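Side-chain contact in exosome complex component Rrp42 (Pyrococcus abyssi, PDB 2PO1), which probably serves as a non-catalytic subunit of the archaeal RNA-degrading exosome and helps structure the active site of its partner Rrp41: residues R111-G116 and N151-I156. Residues are numbered along the deposited sequence; the frame is centred on the assembly and turned at random.
Sequences RVIDRG and NLMDAI. With nucleotides of chain A.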
# COMPACT_ATOMS: atom_id res chain seq x y z
N ARG C 111 10.91 -15.62 8.47
CA ARG C 111 11.65 -16.35 7.48
C ARG C 111 12.59 -17.32 8.13
O ARG C 111 12.72 -18.42 7.68
CB ARG C 111 12.34 -15.33 6.56
CG ARG C 111 11.33 -14.64 5.75
CD ARG C 111 11.94 -13.65 4.79
NE ARG C 111 13.15 -14.18 4.14
CZ ARG C 111 13.15 -14.83 2.97
NH1 ARG C 111 11.99 -15.07 2.31
NH2 ARG C 111 14.30 -15.21 2.46
N VAL C 112 13.21 -16.94 9.23
CA VAL C 112 14.18 -17.82 9.86
C VAL C 112 13.43 -19.00 10.47
O VAL C 112 13.92 -20.09 10.46
CB VAL C 112 14.89 -17.10 10.98
CG1 VAL C 112 15.65 -18.05 11.86
CG2 VAL C 112 15.75 -15.99 10.43
N ILE C 113 12.23 -18.75 11.00
CA ILE C 113 11.49 -19.80 11.65
C ILE C 113 10.92 -20.69 10.54
O ILE C 113 10.85 -21.89 10.66
CB ILE C 113 10.31 -19.21 12.55
CG1 ILE C 113 10.84 -18.57 13.83
CG2 ILE C 113 9.34 -20.30 13.00
CD1 ILE C 113 12.03 -19.37 14.51
N ASP C 114 10.48 -20.08 9.45
CA ASP C 114 9.97 -20.85 8.36
C ASP C 114 11.07 -21.76 7.87
O ASP C 114 10.83 -22.94 7.59
CB ASP C 114 9.60 -19.90 7.24
CG ASP C 114 9.01 -20.60 6.06
OD1 ASP C 114 7.77 -20.59 5.91
OD2 ASP C 114 9.83 -21.11 5.26
N ARG C 115 12.27 -21.21 7.74
CA ARG C 115 13.37 -21.96 7.19
C ARG C 115 13.64 -23.14 8.05
O ARG C 115 13.86 -24.23 7.53
CB ARG C 115 14.61 -21.12 7.02
CG ARG C 115 14.40 -20.21 5.86
CD ARG C 115 15.72 -19.76 5.34
NE ARG C 115 16.47 -19.00 6.31
CZ ARG C 115 16.43 -17.68 6.40
NH1 ARG C 115 17.17 -17.09 7.31
NH2 ARG C 115 15.66 -16.94 5.59
N GLY C 116 13.59 -22.93 9.36
CA GLY C 116 13.90 -24.01 10.34
C GLY C 116 12.98 -25.19 10.11
O GLY C 116 13.38 -26.33 10.23
N ASN C 151 14.05 -12.45 23.03
CA ASN C 151 14.04 -13.74 22.39
C ASN C 151 12.76 -14.15 21.68
O ASN C 151 12.27 -15.25 21.85
CB ASN C 151 14.62 -14.84 23.34
CG ASN C 151 15.12 -16.02 22.57
OD1 ASN C 151 15.27 -15.93 21.35
ND2 ASN C 151 15.46 -17.13 23.27
N LEU C 152 12.21 -13.27 20.80
CA LEU C 152 11.11 -13.64 19.99
C LEU C 152 11.44 -14.84 19.12
O LEU C 152 10.62 -15.69 18.90
CB LEU C 152 10.70 -12.44 19.11
CG LEU C 152 10.26 -11.19 19.85
CD1 LEU C 152 9.90 -10.08 18.86
CD2 LEU C 152 9.10 -11.57 20.78
N MET C 153 12.65 -14.90 18.55
CA MET C 153 12.95 -15.94 17.63
C MET C 153 12.69 -17.32 18.22
O MET C 153 11.97 -18.14 17.64
CB MET C 153 14.40 -15.80 17.19
CG MET C 153 14.76 -16.88 16.24
SD MET C 153 14.25 -16.43 14.62
CE MET C 153 15.40 -15.08 14.25
N ASP C 154 13.19 -17.58 19.41
CA ASP C 154 13.02 -18.92 19.96
C ASP C 154 11.60 -19.12 20.38
O ASP C 154 11.02 -20.17 20.19
CB ASP C 154 13.92 -19.17 21.14
CG ASP C 154 15.39 -19.10 20.79
OD1 ASP C 154 15.67 -18.73 19.66
OD2 ASP C 154 16.27 -19.41 21.65
N ALA C 155 11.03 -18.10 20.98
CA ALA C 155 9.64 -18.23 21.46
C ALA C 155 8.75 -18.51 20.25
O ALA C 155 7.89 -19.35 20.34
CB ALA C 155 9.23 -16.96 22.16
N ILE C 156 8.99 -17.82 19.11
CA ILE C 156 8.17 -18.01 17.94
C ILE C 156 8.42 -19.38 17.33
O ILE C 156 7.49 -20.06 16.94
CB ILE C 156 8.39 -16.90 16.85
CG1 ILE C 156 7.87 -15.54 17.32
CG2 ILE C 156 7.70 -17.34 15.57
CD1 ILE C 156 8.48 -14.43 16.60
P A A 8 8.88 -15.72 1.62
OP1 A A 8 9.25 -15.14 2.95
OP2 A A 8 8.82 -14.79 0.46
O5' A A 8 9.75 -17.02 1.22
C5' A A 8 9.98 -18.16 2.10
C4' A A 8 10.63 -19.36 1.41
O4' A A 8 9.67 -19.97 0.52
C3' A A 8 11.81 -19.15 0.47
O3' A A 8 13.05 -18.90 1.11
C2' A A 8 11.82 -20.48 -0.28
O2' A A 8 12.20 -21.60 0.50
C1' A A 8 10.33 -20.50 -0.60
N9 A A 8 9.91 -19.71 -1.76
C8 A A 8 9.28 -18.48 -1.78
N7 A A 8 8.99 -18.01 -2.97
C5 A A 8 9.48 -19.01 -3.80
C6 A A 8 9.49 -19.14 -5.19
N6 A A 8 8.96 -18.20 -5.98
N1 A A 8 10.05 -20.26 -5.73
C2 A A 8 10.56 -21.20 -4.92
N3 A A 8 10.61 -21.20 -3.59
C4 A A 8 10.04 -20.07 -3.09
P A A 9 14.03 -17.79 0.52
OP1 A A 9 15.13 -17.75 1.51
OP2 A A 9 13.25 -16.58 0.09
O5' A A 9 14.59 -18.45 -0.82
C5' A A 9 15.43 -19.61 -0.75
C4' A A 9 15.85 -19.97 -2.15
O4' A A 9 14.64 -20.22 -2.89
C3' A A 9 16.51 -18.83 -2.91
O3' A A 9 17.90 -18.77 -2.63
C2' A A 9 16.25 -19.21 -4.36
O2' A A 9 17.11 -20.22 -4.83
C1' A A 9 14.82 -19.71 -4.21
N9 A A 9 13.81 -18.70 -4.51
C8 A A 9 13.19 -17.83 -3.64
N7 A A 9 12.33 -17.03 -4.24
C5 A A 9 12.38 -17.41 -5.57
C6 A A 9 11.71 -16.96 -6.73
N6 A A 9 10.81 -15.97 -6.73
N1 A A 9 12.01 -17.56 -7.92
C2 A A 9 12.92 -18.55 -7.94
N3 A A 9 13.61 -19.05 -6.91
C4 A A 9 13.30 -18.44 -5.76
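OP2 of nucleotide A9 of chain A is gripped by both terminal nitrogens of Arg111: NH1 donates to it at 3.0 Å and NH2, more weakly, at 2.9 Å. This oxygen lies in the guanidinium plane, at its edge. Arg111 NH1 also makes a weak bond of 2.8 Å to OP1 of A8 of chain A, so one arginine bridges two successive phosphates of the bound RNA. The arginine chain, extended at chi2, bends at chi3 (42°) before the guanidinium meets the phosphates, while its NE forms a salt bridge with an acidic side chain of another protein chain.

On the side of helix 104-118 turned to helix 152-166, Val112 and Ile113 present apolar side chains. Met153, folded at chi2 (83°), brings SD to 3.5 Å from Val112 CG1, the two side chains crossing at about a right angle; its CE lies against the valine's branch. Ile113 CD1 packs 3.7 Å from the same sulfur, and Ile113 CG1 meets Ile156 CG2 at 3.8 Å. Asn151 N-caps the second helix, its OD1 accepting from Asp154 N.

Segments 111-116 and 152-156 cross at -41° in the RNase PH-like domain, with Ile156 resting on strands 82-89 and 135-147 and Ile113 and Met153 touching strand 197-204.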